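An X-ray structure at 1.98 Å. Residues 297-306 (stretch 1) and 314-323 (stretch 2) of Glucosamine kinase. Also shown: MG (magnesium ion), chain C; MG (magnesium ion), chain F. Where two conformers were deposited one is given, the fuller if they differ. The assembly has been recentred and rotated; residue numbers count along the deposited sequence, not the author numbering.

Stretch 1, residues 297-306: VHGDFHVGQI
Stretch 2 314-323: AVVDFDGNPV

Two mostly irregular stretches bury 574 Å² between them, and three polar residues, His298, Gln305 and Asp300, have the most surface covered. They pair antiparallel only at the Ile306-Val315 bridge (CA to CA 4.5 Å) and its neighbour, Gln305 with Val316 (5.4 Å). From His298 to Asp300 the register runs in the same direction as Phe318 to Asn321: His298 CA lies 5.7 Å from Phe318 CA, Gly299 CA 4.8 Å from Gly320 CA and Asp300 CA 4.9 Å from Asn321 CA.

His298 (phi/psi -65/-54) is buried, with chi1 t and chi2 -75°. Its CB leaves sideways, yet the ring reaches across, so that NE2 donates to Val316 O at 2.9 Å and 173°, while ND1 accepts from Asp300 N at 3.1 Å. An imidazole fits because one edge nitrogen gives and the other takes. CD2 lies over one face of the Phe318 ring, 3.4 Å from Phe318 CE1, with the ring planes at 53°. Water 1 links the two backbones, donating to His298 O (2.8 Å) and Asp317 O (2.7 Å) and accepting from Gly320 N (2.8 Å).

Gln305 closes a 3-10 segment, 303-305. Its O accepts from Val316 N at 2.9 Å, beside the bridge where Ile306 CD1 packs 3.7 Å from Val315 CB. With chi1 m, chi2 m and chi3 32°, its amide divides its roles: NE2 donates to Asp300 O (2.9 Å) and weakly to Asp317 OD2 (3.1 Å), whereas OE1 binds the chain C magnesium at 2.1 Å.

Asp317, at phi/psi 74/77 and chi1 t, bridges both metals: OD2 binds the chain C ion and OD1 the chain F ion, each at 2.2 Å. The CA-to-CB bond of Asp300 (-150/54, chi1 t) points toward stretch 2; water 3, a chain F ligand, donates to Asp300 OD2 (2.9 Å) and Gly320 O (3.0 Å).

Gly299 (91/-8) and Gly320 (102/179) adopt angles at which a CB would jam against the preceding carbonyl.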

ATOM      1  N   VAL A 297      -9.003   4.932  -1.886  1.00 25.57           N
ATOM      2  CA  VAL A 297      -8.495   3.871  -2.737  1.00 26.06           C
ATOM      3  C   VAL A 297      -7.340   3.167  -2.019  1.00 25.92           C
ATOM      4  O   VAL A 297      -6.863   3.611  -0.981  1.00 24.71           O
ATOM      5  CB  VAL A 297      -8.032   4.377  -4.122  1.00 26.55           C
ATOM      6  CG1 VAL A 297      -9.203   4.953  -4.915  1.00 25.33           C
ATOM      7  CG2 VAL A 297      -6.915   5.405  -3.991  1.00 27.43           C
ATOM      8  N   HIS A 298      -6.907   2.045  -2.593  1.00 24.91           N
ATOM      9  CA  HIS A 298      -5.677   1.400  -2.140  1.00 25.06           C
ATOM     10  C   HIS A 298      -4.477   2.297  -2.415  1.00 26.49           C
ATOM     11  O   HIS A 298      -3.681   2.594  -1.510  1.00 27.39           O
ATOM     12  CB  HIS A 298      -5.497   0.034  -2.829  1.00 22.96           C
ATOM     13  CG  HIS A 298      -4.293  -0.722  -2.363  1.00 24.65           C
ATOM     14  ND1 HIS A 298      -3.006  -0.383  -2.738  1.00 24.24           N
ATOM     15  CD2 HIS A 298      -4.175  -1.794  -1.525  1.00 24.32           C
ATOM     16  CE1 HIS A 298      -2.147  -1.209  -2.153  1.00 28.39           C
ATOM     17  NE2 HIS A 298      -2.829  -2.074  -1.412  1.00 26.42           N
ATOM     18  N   GLY A 299      -4.312   2.722  -3.669  1.00 27.62           N
ATOM     19  CA  GLY A 299      -3.359   3.761  -4.009  1.00 31.11           C
ATOM     20  C   GLY A 299      -1.976   3.277  -4.386  1.00 30.57           C
ATOM     21  O   GLY A 299      -1.159   4.089  -4.835  1.00 35.45           O
ATOM     22  N   ASP A 300      -1.693   1.995  -4.220  1.00 27.86           N
ATOM     23  CA  ASP A 300      -0.402   1.429  -4.619  1.00 27.45           C
ATOM     24  C   ASP A 300      -0.657  -0.025  -5.001  1.00 26.27           C
ATOM     25  O   ASP A 300      -0.037  -0.955  -4.475  1.00 24.44           O
ATOM     26  CB  ASP A 300       0.628   1.574  -3.502  1.00 30.77           C
ATOM     27  CG  ASP A 300       2.018   1.119  -3.920  1.00 32.23           C
ATOM     28  OD1 ASP A 300       2.339   1.200  -5.117  1.00 32.38           O
ATOM     29  OD2 ASP A 300       2.775   0.670  -3.034  1.00 32.95           O
ATOM     30  N   PHE A 301      -1.610  -0.223  -5.908  1.00 28.04           N
ATOM     31  CA  PHE A 301      -2.279  -1.506  -6.112  1.00 26.15           C
ATOM     32  C   PHE A 301      -1.624  -2.234  -7.269  1.00 26.37           C
ATOM     33  O   PHE A 301      -1.571  -1.708  -8.389  1.00 24.40           O
ATOM     34  CB  PHE A 301      -3.769  -1.255  -6.365  1.00 27.35           C
ATOM     35  CG  PHE A 301      -4.643  -2.462  -6.186  1.00 28.00           C
ATOM     36  CD1 PHE A 301      -4.657  -3.165  -4.994  1.00 25.50           C
ATOM     37  CD2 PHE A 301      -5.485  -2.863  -7.197  1.00 28.48           C
ATOM     38  CE1 PHE A 301      -5.471  -4.260  -4.837  1.00 26.29           C
ATOM     39  CE2 PHE A 301      -6.302  -3.970  -7.036  1.00 28.29           C
ATOM     40  CZ  PHE A 301      -6.294  -4.660  -5.845  1.00 25.86           C
ATOM     41  N   HIS A 302      -1.133  -3.442  -7.001  1.00 24.22           N
ATOM     42  CA  HIS A 302      -0.483  -4.275  -8.009  1.00 24.42           C
ATOM     43  C   HIS A 302      -0.374  -5.676  -7.428  1.00 25.52           C
ATOM     44  O   HIS A 302      -0.690  -5.906  -6.252  1.00 23.55           O
ATOM     45  CB  HIS A 302       0.885  -3.705  -8.407  1.00 24.24           C
ATOM     46  CG  HIS A 302       1.834  -3.546  -7.264  1.00 24.52           C
ATOM     47  ND1 HIS A 302       2.550  -4.594  -6.745  1.00 27.28           N
ATOM     48  CD2 HIS A 302       2.197  -2.452  -6.546  1.00 26.63           C
ATOM     49  CE1 HIS A 302       3.314  -4.159  -5.752  1.00 27.68           C
ATOM     50  NE2 HIS A 302       3.114  -2.860  -5.608  1.00 25.04           N
ATOM     51  N   VAL A 303       0.083  -6.621  -8.257  1.00 26.56           N
ATOM     52  CA  VAL A 303       0.020  -8.027  -7.843  1.00 25.41           C
ATOM     53  C   VAL A 303       0.906  -8.284  -6.643  1.00 27.41           C
ATOM     54  O   VAL A 303       0.693  -9.244  -5.906  1.00 25.98           O
ATOM     55  CB  VAL A 303       0.405  -8.989  -8.995  1.00 32.76           C
ATOM     56  CG1 VAL A 303      -0.493  -8.783 -10.181  1.00 35.68           C
ATOM     57  CG2 VAL A 303       1.884  -8.831  -9.357  1.00 33.75           C
ATOM     58  N   GLY A 304       1.947  -7.471  -6.448  1.00 28.95           N
ATOM     59  CA  GLY A 304       2.798  -7.626  -5.275  1.00 29.93           C
ATOM     60  C   GLY A 304       2.109  -7.325  -3.965  1.00 26.35           C
ATOM     61  O   GLY A 304       2.678  -7.631  -2.915  1.00 28.25           O
ATOM     62  N   GLN A 305       0.929  -6.705  -4.000  1.00 24.76           N
ATOM     63  CA  GLN A 305       0.175  -6.389  -2.796  1.00 23.30           C
ATOM     64  C   GLN A 305      -0.878  -7.452  -2.502  1.00 24.21           C
ATOM     65  O   GLN A 305      -1.692  -7.270  -1.595  1.00 24.72           O
ATOM     66  CB  GLN A 305      -0.516  -5.034  -2.921  1.00 22.03           C
ATOM     67  CG  GLN A 305       0.358  -3.892  -3.444  1.00 24.13           C
ATOM     68  CD  GLN A 305       1.416  -3.460  -2.455  1.00 26.86           C
ATOM     69  OE1 GLN A 305       1.935  -4.268  -1.671  1.00 31.18           O
ATOM     70  NE2 GLN A 305       1.743  -2.158  -2.472  1.00 26.51           N
ATOM     71  N   ILE A 306      -0.907  -8.535  -3.277  1.00 24.35           N
ATOM     72  CA  ILE A 306      -1.910  -9.590  -3.106  1.00 23.71           C
ATOM     73  C   ILE A 306      -1.207 -10.859  -2.655  1.00 25.06           C
ATOM     74  O   ILE A 306      -0.400 -11.434  -3.402  1.00 28.27           O
ATOM     75  CB  ILE A 306      -2.712  -9.847  -4.395  1.00 24.08           C
ATOM     76  CG1 ILE A 306      -3.284  -8.539  -4.964  1.00 25.54           C
ATOM     77  CG2 ILE A 306      -3.832 -10.855  -4.102  1.00 28.18           C
ATOM     78  CD1 ILE A 306      -4.369  -7.888  -4.118  1.00 26.42           C
ATOM     79  N   ALA A 314      -5.571 -12.177  -0.351  1.00 24.86           N
ATOM     80  CA  ALA A 314      -5.542 -11.184   0.721  1.00 23.63           C
ATOM     81  C   ALA A 314      -4.731  -9.977   0.269  1.00 24.42           C
ATOM     82  O   ALA A 314      -3.556 -10.121  -0.059  1.00 26.68           O
ATOM     83  CB  ALA A 314      -4.927 -11.789   1.992  1.00 27.52           C
ATOM     84  N   VAL A 315      -5.352  -8.793   0.260  1.00 23.95           N
ATOM     85  CA  VAL A 315      -4.666  -7.562  -0.134  1.00 23.36           C
ATOM     86  C   VAL A 315      -4.037  -6.940   1.105  1.00 24.26           C
ATOM     87  O   VAL A 315      -4.601  -6.997   2.215  1.00 23.48           O
ATOM     88  CB  VAL A 315      -5.620  -6.592  -0.849  1.00 25.04           C
ATOM     89  CG1 VAL A 315      -6.826  -6.280  -0.000  1.00 29.79           C
ATOM     90  CG2 VAL A 315      -4.858  -5.274  -1.204  1.00 27.40           C
ATOM     91  N   VAL A 316      -2.836  -6.381   0.936  1.00 22.79           N
ATOM     92  CA  VAL A 316      -2.125  -5.721   2.027  1.00 23.91           C
ATOM     93  C   VAL A 316      -1.564  -4.393   1.528  1.00 23.90           C
ATOM     94  O   VAL A 316      -1.694  -4.053   0.353  1.00 22.62           O
ATOM     95  CB  VAL A 316      -0.995  -6.595   2.591  1.00 25.93           C
ATOM     96  CG1 VAL A 316      -1.546  -7.889   3.136  1.00 28.69           C
ATOM     97  CG2 VAL A 316       0.019  -6.896   1.505  1.00 27.07           C
ATOM     98  N   ASP A 317      -0.951  -3.637   2.454  1.00 28.06           N
ATOM     99  CA  ASP A 317      -0.161  -2.433   2.134  1.00 27.25           C
ATOM    100  C   ASP A 317      -1.058  -1.258   1.751  1.00 24.46           C
ATOM    101  O   ASP A 317      -1.161  -0.905   0.574  1.00 27.08           O
ATOM    102  CB  ASP A 317       0.822  -2.768   1.005  1.00 35.44           C
ATOM    103  CG  ASP A 317       1.994  -1.780   0.927  1.00 47.88           C
ATOM    104  OD1 ASP A 317       1.877  -0.662   1.462  1.00 53.02           O
ATOM    105  OD2 ASP A 317       3.032  -2.148   0.316  1.00 52.78           O
ATOM    106  N   PHE A 318      -1.680  -0.622   2.747  1.00 24.12           N
ATOM    107  CA  PHE A 318      -2.619   0.467   2.533  1.00 28.68           C
ATOM    108  C   PHE A 318      -2.066   1.848   2.910  1.00 29.89           C
ATOM    109  O   PHE A 318      -2.849   2.768   3.188  1.00 25.35           O
ATOM    110  CB  PHE A 318      -3.894   0.191   3.320  1.00 31.05           C
ATOM    111  CG  PHE A 318      -4.793  -0.835   2.666  1.00 34.64           C
ATOM    112  CD1 PHE A 318      -5.629  -0.470   1.635  1.00 35.37           C
ATOM    113  CD2 PHE A 318      -4.781  -2.152   3.085  1.00 36.29           C
ATOM    114  CE1 PHE A 318      -6.452  -1.400   1.027  1.00 36.57           C
ATOM    115  CE2 PHE A 318      -5.597  -3.085   2.481  1.00 35.47           C
ATOM    116  CZ  PHE A 318      -6.433  -2.707   1.456  1.00 36.73           C
ATOM    117  N   ASP A 319      -0.739   2.008   2.894  0.50 28.94           N
ATOM    118  CA  ASP A 319      -0.117   3.278   3.257  0.50 32.68           C
ATOM    119  C   ASP A 319      -0.232   4.338   2.170  0.50 28.48           C
ATOM    120  O   ASP A 319       0.030   5.514   2.442  0.50 29.47           O
ATOM    121  CB  ASP A 319       1.371   3.072   3.561  0.50 38.75           C
ATOM    122  CG  ASP A 319       1.604   2.363   4.865  0.50 40.28           C
ATOM    123  OD1 ASP A 319       0.746   2.472   5.764  0.50 40.79           O
ATOM    124  OD2 ASP A 319       2.651   1.695   4.993  0.50 42.56           O
ATOM    125  N   GLY A 320      -0.588   3.953   0.950  1.00 28.61           N
ATOM    126  CA  GLY A 320      -0.699   4.892  -0.151  1.00 31.83           C
ATOM    127  C   GLY A 320       0.486   4.853  -1.102  1.00 33.41           C
ATOM    128  O   GLY A 320       1.463   4.125  -0.924  1.00 32.54           O
ATOM    129  N   ASN A 321       0.387   5.690  -2.133  1.00 38.93           N
ATOM    130  CA  ASN A 321       1.393   5.728  -3.196  1.00 39.41           C
ATOM    131  C   ASN A 321       2.685   6.348  -2.685  1.00 39.72           C
ATOM    132  O   ASN A 321       2.691   7.535  -2.326  1.00 36.42           O
ATOM    133  CB  ASN A 321       0.846   6.518  -4.378  1.00 45.96           C
ATOM    134  CG  ASN A 321       1.794   6.531  -5.555  1.00 52.26           C
ATOM    135  OD1 ASN A 321       2.857   5.921  -5.517  1.00 51.91           O
ATOM    136  ND2 ASN A 321       1.403   7.228  -6.621  1.00 58.42           N
ATOM    137  N   PRO A 322       3.792   5.599  -2.635  1.00 40.76           N
ATOM    138  CA  PRO A 322       5.008   6.122  -2.007  1.00 45.00           C
ATOM    139  C   PRO A 322       5.725   7.193  -2.816  1.00 46.47           C
ATOM    140  O   PRO A 322       6.660   7.812  -2.279  1.00 44.59           O
ATOM    141  CB  PRO A 322       5.892   4.872  -1.850  1.00 44.37           C
ATOM    142  CG  PRO A 322       5.446   3.969  -2.952  1.00 44.35           C
ATOM    143  CD  PRO A 322       3.970   4.216  -3.129  1.00 42.15           C
ATOM    144  N   VAL A 323       5.331   7.432  -4.067  1.00 46.86           N
ATOM    145  CA  VAL A 323       5.932   8.510  -4.839  1.00 53.09           C
ATOM    146  C   VAL A 323       5.248   9.850  -4.594  1.00 55.53           C
ATOM    147  O   VAL A 323       5.834  10.898  -4.897  1.00 59.99           O
ATOM    148  CB  VAL A 323       5.914   8.195  -6.348  1.00 54.95           C
ATOM    149  CG1 VAL A 323       6.484   6.807  -6.603  1.00 54.19           C
ATOM    150  CG2 VAL A 323       4.514   8.330  -6.909  1.00 53.24           C
TER
HETATM  151 MG    MG C 501       3.731  -3.967  -0.661  1.00 37.98          MG
HETATM  152 MG    MG F 504       3.486   0.824   1.574  1.00 45.28          MG
HETATM  153  O   HOH W   1      -1.333   1.615  -0.408  1.00 25.83           O
HETATM  154  O   HOH W   2      -4.306   3.903   0.902  1.00 30.99           O
HETATM  155  O   HOH W   3       2.336   1.367  -0.217  1.00 39.06           O
HETATM  156  O   HOH W   4       4.450  -5.699  -1.833  1.00 44.11           O
HETATM  157  O   HOH W   5       4.561  -0.173   0.025  1.00 40.00           O
HETATM  158  O   HOH W   6       3.181  -5.465   0.614  1.00 40.28           O
HETATM  159  O   HOH W   7       5.566  -4.310   0.446  1.00 38.41           O
HETATM  160  O   HOH W   8       4.565   2.160   0.576  1.00 50.48           O